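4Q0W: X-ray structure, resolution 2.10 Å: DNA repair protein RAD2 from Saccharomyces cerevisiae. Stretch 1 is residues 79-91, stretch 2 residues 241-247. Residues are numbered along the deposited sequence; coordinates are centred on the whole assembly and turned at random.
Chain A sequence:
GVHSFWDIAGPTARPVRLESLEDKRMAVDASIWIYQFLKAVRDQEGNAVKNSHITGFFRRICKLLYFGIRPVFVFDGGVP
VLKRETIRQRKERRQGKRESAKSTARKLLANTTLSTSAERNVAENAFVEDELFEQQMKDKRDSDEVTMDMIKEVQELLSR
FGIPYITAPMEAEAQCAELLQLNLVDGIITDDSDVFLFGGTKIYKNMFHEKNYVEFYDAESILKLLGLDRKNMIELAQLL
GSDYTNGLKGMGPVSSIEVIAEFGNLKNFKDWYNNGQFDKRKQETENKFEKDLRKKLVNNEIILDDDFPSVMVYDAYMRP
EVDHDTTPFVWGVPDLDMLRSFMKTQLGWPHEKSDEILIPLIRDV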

# COMPACT_ATOMS: atom_id res chain seq x y z
N VAL A 79 -23.34 7.75 23.00
CA VAL A 79 -22.75 6.90 21.98
C VAL A 79 -23.71 5.74 21.78
O VAL A 79 -24.05 5.04 22.74
N PRO A 80 -24.19 5.56 20.54
CA PRO A 80 -25.13 4.46 20.26
C PRO A 80 -24.50 3.11 20.61
O PRO A 80 -23.30 2.95 20.46
N VAL A 81 -25.32 2.18 21.11
CA VAL A 81 -24.83 0.87 21.53
C VAL A 81 -24.02 0.17 20.42
O VAL A 81 -22.96 -0.40 20.67
N LEU A 82 -24.52 0.24 19.19
CA LEU A 82 -23.88 -0.45 18.07
C LEU A 82 -22.44 0.06 17.84
O LEU A 82 -21.53 -0.71 17.51
N LYS A 83 -22.26 1.37 18.01
CA LYS A 83 -20.93 1.97 17.94
C LYS A 83 -20.00 1.46 19.05
O LYS A 83 -18.87 1.06 18.80
N ARG A 84 -20.50 1.46 20.29
CA ARG A 84 -19.69 0.99 21.42
C ARG A 84 -19.26 -0.45 21.18
O ARG A 84 -18.11 -0.83 21.42
N GLU A 85 -20.19 -1.26 20.65
CA GLU A 85 -19.90 -2.67 20.40
C GLU A 85 -18.88 -2.84 19.28
O GLU A 85 -17.93 -3.61 19.41
N THR A 86 -19.09 -2.12 18.17
CA THR A 86 -18.19 -2.20 17.01
C THR A 86 -16.76 -1.85 17.40
O THR A 86 -15.82 -2.59 17.12
N ILE A 87 -16.61 -0.69 18.03
CA ILE A 87 -15.29 -0.20 18.40
C ILE A 87 -14.58 -1.11 19.40
O ILE A 87 -13.39 -1.40 19.25
N ARG A 88 -15.30 -1.57 20.42
CA ARG A 88 -14.67 -2.44 21.41
C ARG A 88 -14.22 -3.75 20.75
O ARG A 88 -13.14 -4.27 21.06
N GLN A 89 -15.02 -4.27 19.83
CA GLN A 89 -14.65 -5.51 19.16
C GLN A 89 -13.43 -5.29 18.27
O GLN A 89 -12.54 -6.14 18.19
N ARG A 90 -13.39 -4.14 17.61
CA ARG A 90 -12.24 -3.80 16.77
C ARG A 90 -10.96 -3.84 17.61
O ARG A 90 -9.98 -4.48 17.23
N LYS A 91 -11.00 -3.21 18.78
CA LYS A 91 -9.84 -3.16 19.66
C LYS A 91 -9.47 -4.55 20.18
O LYS A 91 -8.29 -4.91 20.24
N GLY A 241 -16.14 -0.75 6.37
CA GLY A 241 -16.05 -0.50 7.80
C GLY A 241 -16.44 0.92 8.17
O GLY A 241 -16.19 1.86 7.39
N SER A 242 -17.04 1.10 9.34
CA SER A 242 -17.37 2.42 9.87
C SER A 242 -17.50 2.27 11.37
O SER A 242 -17.12 1.23 11.92
N ASP A 243 -18.06 3.28 12.03
CA ASP A 243 -18.33 3.18 13.46
C ASP A 243 -19.35 2.09 13.80
O ASP A 243 -19.45 1.69 14.96
N TYR A 244 -20.10 1.64 12.80
CA TYR A 244 -21.23 0.72 13.07
C TYR A 244 -21.00 -0.71 12.60
O TYR A 244 -21.88 -1.57 12.78
N THR A 245 -19.85 -0.95 11.97
CA THR A 245 -19.52 -2.26 11.44
C THR A 245 -18.03 -2.28 11.15
O THR A 245 -17.47 -1.27 10.70
N ASN A 246 -17.40 -3.43 11.38
CA ASN A 246 -15.99 -3.59 11.06
C ASN A 246 -15.72 -4.08 9.63
O ASN A 246 -14.57 -4.32 9.26
N GLY A 247 -16.76 -4.20 8.82
CA GLY A 247 -16.57 -4.48 7.40
C GLY A 247 -15.90 -5.81 7.10
O GLY A 247 -15.90 -6.71 7.94

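Which side chains of the helix point at the turn? Pro-80, just before the helix, and Leu-82, Thr-86, Gln-89 and Arg-90 within it direct their CA-to-CB bonds toward the loop, where Ser-242 to Thr-245 form a type I turn. Lys-83 leaves sideways, while Val-81, Arg-84 and Arg-88 point away and make no contact.

What fills the apolar end? Tyr-244 (chi1 m) runs alongside the start of the helix. The CB of Lys-83 lies at its ring edge, 3.9 Å from Tyr-244 CE1. Leu-82, with chi1 t and chi2 p, brings CD2 to 3.9 Å from Tyr-244 CB, and Pro-80 CG sits 3.5 Å from Tyr-244 OH.

How do charges meet across the contact? Lys-83 is extended, all four chi angles t, which carries NZ to 3.2 Å from Asp-243 OD2 in a salt bridge. The other carboxylate oxygen engages water 1: the water donates to Asp-243 OD1 at 2.5 Å and accepts from Arg-90 NH1 at 3.0 Å, so it links the two side chains.

Which hydrogen bonds tie the loop to the helix? Asn-246 (chi1 m) uses both ends of its amide. Its ND2 donates to Thr-86 O at 3.1 Å, nearly straight, while its OD1 accepts weak bonds from Arg-90 NE at 2.9 Å and Arg-90 NH2 at 3.0 Å. Arg-90, with chi1 and chi2 t and chi3 m, also donates from NH2 to Ser-242 O at 2.8 Å, an oxygen at the guanidinium edge.

What does Thr-86 do in the middle? Its m rotamer lets OG1 donate back to Leu-82 O at 2.7 Å, within its own helix. Against the loop it packs closely, with Thr-86 CB 3.2 Å from Asp-243 O and Thr-86 CG2 3.4 Å from Asn-246 OD1.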

# COMPACT_ATOMS: atom_id res chain seq x y z
CB VAL A 79 -21.38 6.37 22.43
CG1 VAL A 79 -20.82 5.40 21.40
CG2 VAL A 79 -20.41 7.55 22.67
CB PRO A 80 -25.34 4.56 18.75
CG PRO A 80 -25.10 6.04 18.44
CD PRO A 80 -23.97 6.42 19.36
CB VAL A 81 -26.02 -0.02 21.97
CG1 VAL A 81 -25.56 -1.47 22.25
CG2 VAL A 81 -26.71 0.57 23.20
CB LEU A 82 -24.73 -0.33 16.79
CG LEU A 82 -24.15 -1.02 15.54
CD1 LEU A 82 -23.83 -2.49 15.82
CD2 LEU A 82 -25.11 -0.92 14.37
CB LYS A 83 -21.04 3.50 18.01
CG LYS A 83 -19.68 4.22 17.92
CD LYS A 83 -19.85 5.72 17.60
CE LYS A 83 -18.49 6.43 17.45
NZ LYS A 83 -18.66 7.91 17.30
CB ARG A 84 -20.47 1.13 22.74
CG ARG A 84 -19.64 0.81 24.00
CD ARG A 84 -20.31 1.30 25.29
NE ARG A 84 -21.75 1.06 25.30
CZ ARG A 84 -22.31 -0.08 25.71
NH1 ARG A 84 -23.63 -0.21 25.68
NH2 ARG A 84 -21.56 -1.09 26.15
CB GLU A 85 -21.19 -3.42 20.09
CG GLU A 85 -22.12 -3.54 21.30
CD GLU A 85 -23.50 -4.05 20.94
OE1 GLU A 85 -24.25 -4.44 21.87
OE2 GLU A 85 -23.84 -4.05 19.73
CB THR A 86 -18.62 -1.23 15.89
OG1 THR A 86 -19.94 -1.53 15.43
CG2 THR A 86 -17.62 -1.30 14.71
CB ILE A 87 -15.39 1.23 18.97
CG1 ILE A 87 -15.89 2.19 17.90
CG2 ILE A 87 -14.03 1.68 19.54
CD1 ILE A 87 -16.16 3.59 18.42
CB ARG A 88 -15.58 -2.68 22.63
CG ARG A 88 -16.70 -3.69 22.39
CD ARG A 88 -17.64 -3.81 23.59
NE ARG A 88 -18.62 -4.88 23.38
CZ ARG A 88 -19.83 -4.90 23.93
NH1 ARG A 88 -20.22 -3.92 24.73
NH2 ARG A 88 -20.66 -5.91 23.66
CB GLN A 89 -15.83 -6.08 18.36
CG GLN A 89 -16.90 -6.69 19.27
CD GLN A 89 -18.23 -6.89 18.57
OE1 GLN A 89 -18.32 -6.84 17.33
NE2 GLN A 89 -19.27 -7.13 19.37
CB ARG A 90 -12.45 -2.42 16.13
CG ARG A 90 -11.28 -1.86 15.33
CD ARG A 90 -11.61 -0.45 14.83
NE ARG A 90 -12.75 -0.47 13.91
CZ ARG A 90 -13.60 0.54 13.74
NH1 ARG A 90 -13.46 1.68 14.43
NH2 ARG A 90 -14.61 0.42 12.88
CB LYS A 91 -10.11 -2.22 20.83
CG LYS A 91 -10.15 -0.75 20.46
CD LYS A 91 -11.00 0.01 21.47
CE LYS A 91 -10.37 1.31 21.91
NZ LYS A 91 -10.31 2.31 20.82
CB SER A 242 -18.70 2.91 9.31
OG SER A 242 -19.78 2.14 9.84
CB ASP A 243 -18.87 4.51 14.00
CG ASP A 243 -17.79 5.55 14.20
OD1 ASP A 243 -16.59 5.17 14.24
OD2 ASP A 243 -18.14 6.75 14.32
CB TYR A 244 -22.51 1.22 12.42
CG TYR A 244 -23.18 2.39 13.11
CD1 TYR A 244 -22.81 2.78 14.38
CD2 TYR A 244 -24.19 3.10 12.48
CE1 TYR A 244 -23.43 3.85 15.01
CE2 TYR A 244 -24.81 4.16 13.09
CZ TYR A 244 -24.42 4.53 14.36
OH TYR A 244 -25.05 5.60 14.97
CB THR A 245 -20.30 -2.58 10.12
OG1 THR A 245 -19.73 -3.72 9.48
CG2 THR A 245 -20.24 -1.39 9.13
CB ASN A 246 -15.31 -4.46 12.14
CG ASN A 246 -15.19 -3.71 13.47
OD1 ASN A 246 -14.76 -2.55 13.49
ND2 ASN A 246 -15.61 -4.34 14.58
O HOH W 1 -14.99 3.82 12.91